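Local structure of alcohol oxidase (Myceliophthora thermophila, 6F74) at residues 519-524 with 545-549. The protein binds FAD and probably acts as an oxygen-dependent flavoprotein oxidase of the VAO type. Residues are numbered along the deposited sequence.
Sequences QHQVTH and DGSDP
An Asx turn set within a type I beta turn shows how one carboxylate can both shape a loop and tie it to a helix. In this VAO-type flavoprotein the loop, residues 545-549, lies in the berberine and berberine-like sequence region and packs beside one face of residues 519-524, part of the long helix 512-533. The beta turn runs from Asp545 to Asp548, closed by a weak hydrogen bond from Asp548 N to Asp545 O (3.4 Å); the two segments come closest in backbone at Thr523 and Asp548, with CA atoms 6.1 Å apart. Thr523 and Asp545, whose CA-to-CB bonds point at each other's segment, bury the most surface. With Asp545 in the t rotamer, its OD1 accepts from Ser547 N at 3.1 Å, completing the Asx turn, while Thr523, in rotamer m, turns its methyl CG2 against Pro549 CD (4.1 Å). The carboxylate of Asp548 has its own partner, a salt bridge to Lys531 of helix 512-533. Asp545 also touches Thr436 of strand 435-440, its side chain about 9 Å from that of the FAD-binding Tyr540. Gln519 extends the polar network: a water accepts from its NE2 (2.8 Å) and donates to Asp545 OD1 (2.6 Å). Finally, Gln519 NE2 donates to Thr523 OG1 at 2.9 Å, and this hydroxyl in turn donates to Asp545 OD2 at 2.8 Å.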
ATOM      1  N   GLN A 519       8.685   5.682  16.423  1.00 21.83           N
ATOM      2  CA  GLN A 519       7.231   5.704  16.217  1.00 21.53           C
ATOM      3  C   GLN A 519       6.608   6.994  16.751  1.00 21.98           C
ATOM      4  O   GLN A 519       5.712   7.562  16.117  1.00 21.77           O
ATOM      5  CB  GLN A 519       6.539   4.501  16.889  1.00 21.45           C
ATOM      6  CG  GLN A 519       5.059   4.394  16.563  1.00 21.14           C
ATOM      7  CD  GLN A 519       4.837   4.199  15.070  1.00 20.52           C
ATOM      8  OE1 GLN A 519       5.111   3.124  14.554  1.00 20.15           O
ATOM      9  NE2 GLN A 519       4.380   5.244  14.369  1.00 20.47           N
ATOM     10  N   HIS A 520       7.095   7.447  17.906  1.00 22.67           N
ATOM     11  CA  HIS A 520       6.682   8.715  18.492  1.00 23.24           C
ATOM     12  C   HIS A 520       7.024   9.928  17.638  1.00 23.22           C
ATOM     13  O   HIS A 520       6.222  10.848  17.546  1.00 23.37           O
ATOM     14  CB  HIS A 520       7.328   8.910  19.868  1.00 24.07           C
ATOM     15  CG  HIS A 520       6.922  10.188  20.548  1.00 24.78           C
ATOM     16  ND1 HIS A 520       5.782  10.289  21.318  1.00 25.11           N
ATOM     17  CD2 HIS A 520       7.467  11.427  20.513  1.00 25.23           C
ATOM     18  CE1 HIS A 520       5.666  11.528  21.761  1.00 25.78           C
ATOM     19  NE2 HIS A 520       6.664  12.239  21.275  1.00 25.84           N
ATOM     20  N   GLN A 521       8.219   9.959  17.052  1.00 23.11           N
ATOM     21  CA  GLN A 521       8.558  11.029  16.121  1.00 23.04           C
ATOM     22  C   GLN A 521       7.613  11.022  14.919  1.00 22.39           C
ATOM     23  O   GLN A 521       7.115  12.065  14.541  1.00 22.48           O
ATOM     24  CB  GLN A 521      10.007  10.919  15.639  1.00 23.03           C
ATOM     25  CG  GLN A 521      11.082  11.171  16.726  1.00 23.80           C
ATOM     26  CD  GLN A 521      10.970  12.516  17.395  1.00 24.50           C
ATOM     27  OE1 GLN A 521      11.047  13.538  16.738  1.00 24.51           O
ATOM     28  NE2 GLN A 521      10.762  12.524  18.708  1.00 25.15           N
ATOM     29  N   VAL A 522       7.358   9.849  14.334  1.00 21.81           N
ATOM     30  CA  VAL A 522       6.501   9.748  13.170  1.00 21.26           C
ATOM     31  C   VAL A 522       5.064  10.129  13.489  1.00 21.38           C
ATOM     32  O   VAL A 522       4.471  10.946  12.769  1.00 21.33           O
ATOM     33  CB  VAL A 522       6.567   8.360  12.532  1.00 20.71           C
ATOM     34  CG1 VAL A 522       5.588   8.225  11.360  1.00 20.23           C
ATOM     35  CG2 VAL A 522       7.992   8.114  12.005  1.00 20.63           C
ATOM     36  N   THR A 523       4.512   9.575  14.563  1.00 21.61           N
ATOM     37  CA  THR A 523       3.109   9.820  14.909  1.00 21.78           C
ATOM     38  C   THR A 523       2.860  11.209  15.503  1.00 22.43           C
ATOM     39  O   THR A 523       1.975  11.933  15.029  1.00 22.49           O
ATOM     40  CB  THR A 523       2.562   8.735  15.886  1.00 21.86           C
ATOM     41  OG1 THR A 523       2.618   7.426  15.275  1.00 21.26           O
ATOM     42  CG2 THR A 523       1.094   9.056  16.281  1.00 22.14           C
ATOM     43  N   HIS A 524       3.631  11.574  16.535  1.00 23.00           N
ATOM     44  CA  HIS A 524       3.343  12.758  17.350  1.00 23.76           C
ATOM     45  C   HIS A 524       4.160  14.010  17.062  1.00 24.07           C
ATOM     46  O   HIS A 524       3.832  15.050  17.618  1.00 24.71           O
ATOM     47  CB  HIS A 524       3.474  12.418  18.853  1.00 24.39           C
ATOM     48  CG  HIS A 524       2.516  11.359  19.306  1.00 24.24           C
ATOM     49  ND1 HIS A 524       1.154  11.571  19.371  1.00 24.38           N
ATOM     50  CD2 HIS A 524       2.720  10.082  19.687  1.00 24.01           C
ATOM     51  CE1 HIS A 524       0.556  10.475  19.796  1.00 24.23           C
ATOM     52  NE2 HIS A 524       1.483   9.552  19.992  1.00 23.99           N
ATOM     53  N   ASP A 545      -0.226   5.581   9.036  1.00 19.16           N
ATOM     54  CA  ASP A 545       0.249   5.441  10.420  1.00 19.39           C
ATOM     55  C   ASP A 545      -0.662   4.519  11.185  1.00 19.45           C
ATOM     56  O   ASP A 545      -1.688   4.940  11.685  1.00 19.76           O
ATOM     57  CB  ASP A 545       0.255   6.814  11.090  1.00 19.85           C
ATOM     58  CG  ASP A 545       0.878   6.800  12.487  1.00 20.20           C
ATOM     59  OD1 ASP A 545       1.308   5.748  12.965  1.00 20.08           O
ATOM     60  OD2 ASP A 545       0.969   7.883  13.110  1.00 20.66           O
ATOM     61  N   GLY A 546      -0.243   3.276  11.331  1.00 19.20           N
ATOM     62  CA  GLY A 546      -1.050   2.261  12.016  1.00 19.24           C
ATOM     63  C   GLY A 546      -0.993   2.407  13.519  1.00 19.65           C
ATOM     64  O   GLY A 546      -1.758   1.730  14.190  1.00 19.77           O
ATOM     65  N   SER A 547      -0.091   3.251  14.057  1.00 19.93           N
ATOM     66  CA  SER A 547      -0.051   3.546  15.505  1.00 20.46           C
ATOM     67  C   SER A 547      -0.748   4.810  15.926  1.00 20.95           C
ATOM     68  O   SER A 547      -0.697   5.137  17.122  1.00 21.48           O
ATOM     69  CB  SER A 547       1.384   3.677  15.978  1.00 20.62           C
ATOM     70  OG  SER A 547       2.011   2.423  15.786  1.00 20.28           O
ATOM     71  N   ASP A 548      -1.409   5.501  14.992  1.00 20.84           N
ATOM     72  CA  ASP A 548      -2.090   6.738  15.305  1.00 21.35           C
ATOM     73  C   ASP A 548      -3.288   6.394  16.172  1.00 21.72           C
ATOM     74  O   ASP A 548      -4.167   5.645  15.727  1.00 21.48           O
ATOM     75  CB  ASP A 548      -2.501   7.423  14.001  1.00 21.14           C
ATOM     76  CG  ASP A 548      -3.318   8.699  14.208  1.00 21.69           C
ATOM     77  OD1 ASP A 548      -3.317   9.288  15.312  1.00 22.26           O
ATOM     78  OD2 ASP A 548      -3.953   9.144  13.222  1.00 21.61           O
ATOM     79  N   PRO A 549      -3.336   6.906  17.424  1.00 22.36           N
ATOM     80  CA  PRO A 549      -4.552   6.767  18.233  1.00 22.84           C
ATOM     81  C   PRO A 549      -5.838   7.169  17.511  1.00 22.91           C
ATOM     82  O   PRO A 549      -6.920   6.689  17.860  1.00 23.13           O
ATOM     83  CB  PRO A 549      -4.332   7.757  19.391  1.00 23.63           C
ATOM     84  CG  PRO A 549      -2.844   7.890  19.512  1.00 23.52           C
ATOM     85  CD  PRO A 549      -2.308   7.706  18.109  1.00 22.76           C
TER
HETATM   86  O   HOH W   1       3.371   4.719  11.853  1.00 11.30           O